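Local coordinates for protein alpha-1,2-mannosyltransferase (Ktr4), putative (Neosartorya fumigata, PDB 7BOP) that belongs to the GT-A clan of glycosyltransferases as a putative fungal mannosyltransferase of the Ktr4 type, and binds guanosine-5'-diphosphate and manganese, at residues Lys229-Leu234 / Asp316-Ser321; Pro236-Phe241 / Leu324-Asp329. All coordinates share one frame; numbering follows the deposited sequence.

Interaction 1 of 2, residues Lys229-Leu234 / Asp316-Ser321; sequences KTVPTL and DAPVHS
Val231 and Leu234 press onto Pro318 and Val319, joining the loop after strand 218-224 of this GT-A glycosyltransferase fold to the first turns of helix 316-327. Just before the contact, Thr230 ends a short 3-10 turn, its OG1 hydrogen-bonded to Asp227 O. Val231 then sends CG1 to the ring of the proline, CG1 lying 4.2 Å from Pro318 CG. A turn closed by Leu234 N to Val231 O (3.1 Å) leaves both apolar side chains directed at helix 316-327. Pro232 and Thr233 round the corner between them. Thr233 holds the N-cap position of helix 234-244 without making a capping bond; its OG1 pairs with Glu312 OE2 instead. Leu234, first residue of that helix, does the remaining work with both methyls. With CG anti to the backbone N (chi1 180°), its fork opens over two neighbouring residues: CD2 lies 4.0 Å from Pro318 CB, the two side chains crossing at about a right angle, while CD1 comes within 4.2 Å of Val319 CG2. The contact is modest in area and wholly apolar, but all four residues are buried. Tyr296 and Leu303 of helix 294-306 also touch Val319, and Asp226 and Tyr274 touch Pro318, whose side chain is about 10 Å from the bound guanosine-5'-diphosphate. Standing in the first helical turn, Pro318 costs the helix none of its internal backbone bonds. Just before it, the carbonyl of Ala317 is gripped twice by Ser321, one turn later: Ser321 N at 2.8 Å and Ser321 OG at 2.7 Å from Ala317 O, the hydroxyl oxygen above the carbonyl plane.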
ATOM      1  N   LYS A 229      -7.050   7.523 -16.461  1.00 28.70           N
ATOM      2  CA  LYS A 229      -7.099   6.585 -17.595  1.00 30.19           C
ATOM      3  C   LYS A 229      -6.940   5.118 -17.195  1.00 30.53           C
ATOM      4  O   LYS A 229      -7.332   4.243 -17.958  1.00 29.61           O
ATOM      5  CB  LYS A 229      -6.013   6.907 -18.621  1.00 31.49           C
ATOM      6  CG  LYS A 229      -6.211   8.254 -19.307  1.00 32.26           C
ATOM      7  CD  LYS A 229      -5.197   8.486 -20.425  1.00 33.04           C
ATOM      8  CE  LYS A 229      -3.756   8.434 -19.950  1.00 33.56           C
ATOM      9  NZ  LYS A 229      -3.446   9.374 -18.840  1.00 33.72           N
ATOM     10  N   THR A 230      -6.340   4.848 -16.033  1.00 28.75           N
ATOM     11  CA  THR A 230      -6.197   3.465 -15.546  1.00 28.68           C
ATOM     12  C   THR A 230      -7.451   2.932 -14.859  1.00 28.52           C
ATOM     13  O   THR A 230      -7.548   1.717 -14.660  1.00 28.48           O
ATOM     14  CB  THR A 230      -5.005   3.309 -14.580  1.00 28.53           C
ATOM     15  OG1 THR A 230      -5.222   4.082 -13.396  1.00 28.01           O
ATOM     16  CG2 THR A 230      -3.706   3.775 -15.246  1.00 30.21           C
ATOM     17  N   VAL A 231      -8.392   3.819 -14.495  1.00 28.80           N
ATOM     18  CA  VAL A 231      -9.545   3.457 -13.652  1.00 29.09           C
ATOM     19  C   VAL A 231     -10.913   4.032 -14.089  1.00 29.31           C
ATOM     20  O   VAL A 231     -11.762   4.258 -13.239  1.00 30.57           O
ATOM     21  CB  VAL A 231      -9.283   3.840 -12.165  1.00 28.48           C
ATOM     22  CG1 VAL A 231      -8.155   3.002 -11.574  1.00 29.55           C
ATOM     23  CG2 VAL A 231      -8.970   5.328 -12.010  1.00 28.93           C
ATOM     24  N   PRO A 232     -11.155   4.230 -15.407  1.00 29.98           N
ATOM     25  CA  PRO A 232     -12.383   4.965 -15.738  1.00 30.26           C
ATOM     26  C   PRO A 232     -13.720   4.346 -15.279  1.00 30.35           C
ATOM     27  O   PRO A 232     -14.606   5.096 -14.905  1.00 30.33           O
ATOM     28  CB  PRO A 232     -12.314   5.110 -17.268  1.00 30.43           C
ATOM     29  CG  PRO A 232     -11.416   4.022 -17.710  1.00 30.69           C
ATOM     30  CD  PRO A 232     -10.389   3.909 -16.621  1.00 30.18           C
ATOM     31  N   THR A 233     -13.866   3.022 -15.279  1.00 29.30           N
ATOM     32  CA  THR A 233     -15.113   2.399 -14.788  1.00 29.78           C
ATOM     33  C   THR A 233     -15.038   1.830 -13.365  1.00 29.53           C
ATOM     34  O   THR A 233     -15.990   1.190 -12.906  1.00 29.42           O
ATOM     35  CB  THR A 233     -15.652   1.304 -15.744  1.00 30.24           C
ATOM     36  OG1 THR A 233     -14.722   0.217 -15.841  1.00 31.02           O
ATOM     37  CG2 THR A 233     -15.924   1.874 -17.131  1.00 32.04           C
ATOM     38  N   LEU A 234     -13.940   2.080 -12.652  1.00 29.96           N
ATOM     39  CA  LEU A 234     -13.781   1.540 -11.295  1.00 29.87           C
ATOM     40  C   LEU A 234     -14.865   2.064 -10.362  1.00 29.01           C
ATOM     41  O   LEU A 234     -15.529   1.279  -9.683  1.00 29.07           O
ATOM     42  CB  LEU A 234     -12.386   1.853 -10.734  1.00 29.88           C
ATOM     43  CG  LEU A 234     -12.070   1.354  -9.321  1.00 30.15           C
ATOM     44  CD1 LEU A 234     -12.372  -0.138  -9.181  1.00 30.53           C
ATOM     45  CD2 LEU A 234     -10.610   1.646  -9.009  1.00 30.10           C
ATOM     46  N   ASP A 316      -4.016  -1.984  -7.435  1.00 29.69           N
ATOM     47  CA  ASP A 316      -4.366  -2.425  -6.080  1.00 30.34           C
ATOM     48  C   ASP A 316      -4.463  -1.267  -5.087  1.00 28.91           C
ATOM     49  O   ASP A 316      -5.201  -1.349  -4.102  1.00 29.44           O
ATOM     50  CB  ASP A 316      -3.400  -3.497  -5.558  1.00 30.86           C
ATOM     51  CG  ASP A 316      -1.968  -3.043  -5.575  1.00 31.90           C
ATOM     52  OD1 ASP A 316      -1.349  -3.124  -6.646  1.00 35.02           O
ATOM     53  OD2 ASP A 316      -1.482  -2.603  -4.523  1.00 32.49           O
ATOM     54  N   ALA A 317      -3.750  -0.177  -5.339  1.00 28.23           N
ATOM     55  CA  ALA A 317      -3.832   0.978  -4.436  1.00 27.60           C
ATOM     56  C   ALA A 317      -5.246   1.614  -4.432  1.00 27.81           C
ATOM     57  O   ALA A 317      -5.866   1.714  -3.366  1.00 26.83           O
ATOM     58  CB  ALA A 317      -2.740   1.988  -4.746  1.00 27.74           C
ATOM     59  N   PRO A 318      -5.768   2.022  -5.611  1.00 27.93           N
ATOM     60  CA  PRO A 318      -7.143   2.540  -5.598  1.00 28.23           C
ATOM     61  C   PRO A 318      -8.176   1.510  -5.117  1.00 28.01           C
ATOM     62  O   PRO A 318      -9.085   1.872  -4.389  1.00 29.16           O
ATOM     63  CB  PRO A 318      -7.388   2.962  -7.058  1.00 27.36           C
ATOM     64  CG  PRO A 318      -6.308   2.341  -7.852  1.00 28.06           C
ATOM     65  CD  PRO A 318      -5.140   2.202  -6.932  1.00 27.67           C
ATOM     66  N   VAL A 319      -8.009   0.245  -5.485  1.00 28.52           N
ATOM     67  CA  VAL A 319      -8.929  -0.811  -5.044  1.00 28.53           C
ATOM     68  C   VAL A 319      -8.904  -1.014  -3.515  1.00 28.09           C
ATOM     69  O   VAL A 319      -9.964  -1.060  -2.875  1.00 27.57           O
ATOM     70  CB  VAL A 319      -8.686  -2.131  -5.820  1.00 28.52           C
ATOM     71  CG1 VAL A 319      -9.497  -3.281  -5.226  1.00 27.95           C
ATOM     72  CG2 VAL A 319      -9.040  -1.947  -7.296  1.00 29.32           C
ATOM     73  N   HIS A 320      -7.716  -1.123  -2.930  1.00 28.61           N
ATOM     74  CA  HIS A 320      -7.587  -1.114  -1.457  1.00 28.74           C
ATOM     75  C   HIS A 320      -8.187   0.130  -0.825  1.00 29.11           C
ATOM     76  O   HIS A 320      -8.923   0.040   0.169  1.00 28.00           O
ATOM     77  CB  HIS A 320      -6.120  -1.229  -1.040  1.00 28.85           C
ATOM     78  CG  HIS A 320      -5.549  -2.597  -1.237  1.00 29.38           C
ATOM     79  ND1 HIS A 320      -4.279  -2.934  -0.827  1.00 31.46           N
ATOM     80  CD2 HIS A 320      -6.079  -3.717  -1.781  1.00 30.71           C
ATOM     81  CE1 HIS A 320      -4.041  -4.197  -1.128  1.00 30.38           C
ATOM     82  NE2 HIS A 320      -5.117  -4.697  -1.712  1.00 30.98           N
ATOM     83  N   SER A 321      -7.867   1.292  -1.403  1.00 27.56           N
ATOM     84  CA  SER A 321      -8.301   2.568  -0.847  1.00 27.16           C
ATOM     85  C   SER A 321      -9.809   2.720  -0.853  1.00 26.85           C
ATOM     86  O   SER A 321     -10.393   3.179   0.135  1.00 27.03           O
ATOM     87  CB  SER A 321      -7.657   3.729  -1.606  1.00 27.53           C
ATOM     88  OG  SER A 321      -6.244   3.629  -1.557  1.00 27.27           O
TER

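Interaction 2 of 2, residues Pro236-Phe241 / Leu324-Asp329; sequences PETKKF and LGLFAD
Phe241 and Thr238, one turn apart on helix 234-244, meet Phe327 and Leu326 in a helix-to-helix packing contact at the C-terminal end of helix 316-327 in the GT-A fold. From CB the side chain of Phe241 swings CG to the far side from its own N (chi1 180°), which carries the ring across to the other helix. CD2 is the first ring atom to touch, 3.9 Å from Phe327 CZ; CE2 comes closer, 3.6 Å from the same CZ, and lies 4.2 Å from Phe327 CE1. Phe327 CZ thus approaches the edge of the Phe241 ring, near its plane. The two rings are steeply inclined, their planes at 80° and their centroids 5.9 Å apart, an oblique pairing. Beyond them, His302 and Ala298 of helix 294-306 also touch Phe241. The Phe327 ring is backed by its own neighbour: Leu326 CB sits over the centre of one face, 3.6 Å above the plane. Leu326 also reaches across in its own right, towards a threonine used for its methyl. Thr238 OG1 is occupied by Leu234 O, one turn back in its own helix, and by Tyr299 OH. With CG2 opposite the backbone N (OG1 at chi1 -59°), the methyl faces the leucine, next to the aromatic pair, and the two bonds to OG1 probably hold that rotation. There the packing is tight, with Thr238 CG2 only 3.4 Å from Leu326 CD1. Just past these residues the helix closes with Ala328 N bonded to Leu324 O at 3.0 Å.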
ATOM      1  N   PRO A 236     -17.821   3.665 -11.235  1.00 31.38           N
ATOM      2  CA  PRO A 236     -19.111   3.144 -11.686  1.00 31.52           C
ATOM      3  C   PRO A 236     -19.381   1.697 -11.236  1.00 31.41           C
ATOM      4  O   PRO A 236     -20.474   1.411 -10.751  1.00 31.89           O
ATOM      5  CB  PRO A 236     -19.011   3.256 -13.201  1.00 30.12           C
ATOM      6  CG  PRO A 236     -18.220   4.512 -13.391  1.00 31.38           C
ATOM      7  CD  PRO A 236     -17.189   4.499 -12.281  1.00 32.06           C
ATOM      8  N   GLU A 237     -18.389   0.819 -11.359  1.00 31.97           N
ATOM      9  CA  GLU A 237     -18.540  -0.575 -10.917  1.00 32.93           C
ATOM     10  C   GLU A 237     -18.695  -0.685  -9.406  1.00 32.25           C
ATOM     11  O   GLU A 237     -19.497  -1.485  -8.913  1.00 31.60           O
ATOM     12  CB  GLU A 237     -17.379  -1.445 -11.402  1.00 33.36           C
ATOM     13  CG  GLU A 237     -17.394  -1.723 -12.900  1.00 35.96           C
ATOM     14  CD  GLU A 237     -18.579  -2.564 -13.368  1.00 40.51           C
ATOM     15  OE1 GLU A 237     -19.296  -3.158 -12.516  1.00 40.77           O
ATOM     16  OE2 GLU A 237     -18.788  -2.641 -14.603  1.00 42.50           O
ATOM     17  N   THR A 238     -17.955   0.141  -8.672  1.00 31.71           N
ATOM     18  CA  THR A 238     -18.087   0.226  -7.211  1.00 31.62           C
ATOM     19  C   THR A 238     -19.516   0.610  -6.787  1.00 32.96           C
ATOM     20  O   THR A 238     -20.101  -0.011  -5.887  1.00 30.23           O
ATOM     21  CB  THR A 238     -17.049   1.219  -6.636  1.00 31.03           C
ATOM     22  OG1 THR A 238     -15.722   0.770  -6.977  1.00 30.06           O
ATOM     23  CG2 THR A 238     -17.183   1.365  -5.117  1.00 31.97           C
ATOM     24  N   LYS A 239     -20.064   1.638  -7.431  1.00 31.78           N
ATOM     25  CA  LYS A 239     -21.443   2.062  -7.148  1.00 34.34           C
ATOM     26  C   LYS A 239     -22.481   0.966  -7.434  1.00 33.53           C
ATOM     27  O   LYS A 239     -23.462   0.851  -6.699  1.00 33.89           O
ATOM     28  CB  LYS A 239     -21.795   3.334  -7.910  1.00 35.49           C
ATOM     29  CG  LYS A 239     -21.146   4.584  -7.332  1.00 38.42           C
ATOM     30  CD  LYS A 239     -21.226   5.757  -8.309  1.00 40.45           C
ATOM     31  CE  LYS A 239     -22.626   6.266  -8.480  1.00 42.34           C
ATOM     32  NZ  LYS A 239     -22.679   7.403  -9.423  1.00 41.95           N
ATOM     33  N   LYS A 240     -22.256   0.183  -8.488  1.00 32.25           N
ATOM     34  CA  LYS A 240     -23.094  -0.982  -8.791  1.00 35.03           C
ATOM     35  C   LYS A 240     -23.044  -2.013  -7.658  1.00 34.89           C
ATOM     36  O   LYS A 240     -24.081  -2.500  -7.196  1.00 32.77           O
ATOM     37  CB  LYS A 240     -22.674  -1.631 -10.116  1.00 34.53           C
ATOM     38  CG  LYS A 240     -23.012  -0.785 -11.345  1.00 34.52           C
ATOM     39  CD  LYS A 240     -22.273  -1.240 -12.584  1.00 34.28           C
ATOM     40  CE  LYS A 240     -22.707  -2.618 -13.052  1.00 34.24           C
ATOM     41  NZ  LYS A 240     -21.970  -3.053 -14.274  1.00 35.43           N
ATOM     42  N   PHE A 241     -21.833  -2.320  -7.200  1.00 33.64           N
ATOM     43  CA  PHE A 241     -21.652  -3.210  -6.065  1.00 32.93           C
ATOM     44  C   PHE A 241     -22.380  -2.717  -4.810  1.00 33.66           C
ATOM     45  O   PHE A 241     -23.054  -3.505  -4.122  1.00 32.85           O
ATOM     46  CB  PHE A 241     -20.164  -3.389  -5.772  1.00 33.70           C
ATOM     47  CG  PHE A 241     -19.892  -4.286  -4.612  1.00 33.41           C
ATOM     48  CD1 PHE A 241     -20.055  -5.655  -4.741  1.00 34.16           C
ATOM     49  CD2 PHE A 241     -19.503  -3.763  -3.383  1.00 34.48           C
ATOM     50  CE1 PHE A 241     -19.816  -6.499  -3.671  1.00 34.88           C
ATOM     51  CE2 PHE A 241     -19.276  -4.600  -2.303  1.00 36.17           C
ATOM     52  CZ  PHE A 241     -19.419  -5.974  -2.453  1.00 35.17           C
ATOM     53  N   LEU A 324     -11.255   0.126   1.742  1.00 29.20           N
ATOM     54  CA  LEU A 324     -11.095   0.701   3.083  1.00 28.48           C
ATOM     55  C   LEU A 324     -12.073   1.839   3.319  1.00 28.74           C
ATOM     56  O   LEU A 324     -12.728   1.897   4.369  1.00 28.63           O
ATOM     57  CB  LEU A 324      -9.663   1.213   3.305  1.00 29.16           C
ATOM     58  CG  LEU A 324      -8.578   0.127   3.379  1.00 28.78           C
ATOM     59  CD1 LEU A 324      -7.201   0.714   3.098  1.00 29.27           C
ATOM     60  CD2 LEU A 324      -8.607  -0.561   4.741  1.00 29.92           C
ATOM     61  N   GLY A 325     -12.165   2.741   2.345  1.00 28.71           N
ATOM     62  CA  GLY A 325     -13.021   3.915   2.458  1.00 28.37           C
ATOM     63  C   GLY A 325     -14.509   3.636   2.521  1.00 28.62           C
ATOM     64  O   GLY A 325     -15.255   4.466   3.018  1.00 30.72           O
ATOM     65  N   LEU A 326     -14.945   2.491   2.004  1.00 29.89           N
ATOM     66  CA  LEU A 326     -16.362   2.099   2.045  1.00 31.50           C
ATOM     67  C   LEU A 326     -16.706   1.098   3.151  1.00 31.96           C
ATOM     68  O   LEU A 326     -17.811   1.148   3.688  1.00 31.57           O
ATOM     69  CB  LEU A 326     -16.776   1.502   0.702  1.00 32.03           C
ATOM     70  CG  LEU A 326     -16.673   2.444  -0.496  1.00 32.76           C
ATOM     71  CD1 LEU A 326     -16.939   1.660  -1.759  1.00 33.34           C
ATOM     72  CD2 LEU A 326     -17.633   3.608  -0.349  1.00 32.57           C
ATOM     73  N   PHE A 327     -15.774   0.202   3.477  1.00 31.34           N
ATOM     74  CA  PHE A 327     -16.061  -0.953   4.339  1.00 32.16           C
ATOM     75  C   PHE A 327     -15.319  -0.977   5.679  1.00 33.55           C
ATOM     76  O   PHE A 327     -15.739  -1.698   6.583  1.00 33.72           O
ATOM     77  CB  PHE A 327     -15.817  -2.251   3.552  1.00 32.80           C
ATOM     78  CG  PHE A 327     -16.434  -2.237   2.172  1.00 32.49           C
ATOM     79  CD1 PHE A 327     -17.786  -1.917   2.004  1.00 33.54           C
ATOM     80  CD2 PHE A 327     -15.665  -2.502   1.037  1.00 32.56           C
ATOM     81  CE1 PHE A 327     -18.351  -1.869   0.740  1.00 33.18           C
ATOM     82  CE2 PHE A 327     -16.230  -2.458  -0.231  1.00 32.66           C
ATOM     83  CZ  PHE A 327     -17.573  -2.149  -0.379  1.00 33.64           C
ATOM     84  N   ALA A 328     -14.251  -0.190   5.827  1.00 30.86           N
ATOM     85  CA  ALA A 328     -13.544  -0.100   7.095  1.00 32.25           C
ATOM     86  C   ALA A 328     -14.071   1.052   7.936  1.00 32.22           C
ATOM     87  O   ALA A 328     -14.833   1.897   7.464  1.00 31.17           O
ATOM     88  CB  ALA A 328     -12.044   0.047   6.863  1.00 32.90           C
ATOM     89  N   ASP A 329     -13.664   1.048   9.199  1.00 30.80           N
ATOM     90  CA  ASP A 329     -13.840   2.161  10.111  1.00 31.22           C
ATOM     91  C   ASP A 329     -12.657   3.098   9.889  1.00 30.76           C
ATOM     92  O   ASP A 329     -11.514   2.729  10.172  1.00 30.37           O
ATOM     93  CB  ASP A 329     -13.859   1.595  11.539  1.00 33.18           C
ATOM     94  CG  ASP A 329     -14.051   2.638  12.613  1.00 36.02           C
ATOM     95  OD1 ASP A 329     -14.039   3.866  12.363  1.00 33.89           O
ATOM     96  OD2 ASP A 329     -14.197   2.194  13.773  1.00 38.44           O
TER

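How the interactions relate
Following the chain from the N terminus, strand 218-224 leads into 229-234 and then directly into helix 234-244, which carries 236-241. About seventy residues after that helix ends, having passed through helix 294-306 among others, the chain returns as helix 316-327. Interaction 1 closes a loop of 81 intervening residues at the start of this helix, and interaction 2 one of 82 at its end. Their segments alternate in sequence, so the two closures cross rather than nest. With centres 11 Å apart, they fasten helix 316-327 first to the approach and opening residue of helix 234-244, then to its middle. Strand 333-335 follows and pairs parallel with strand 218-224.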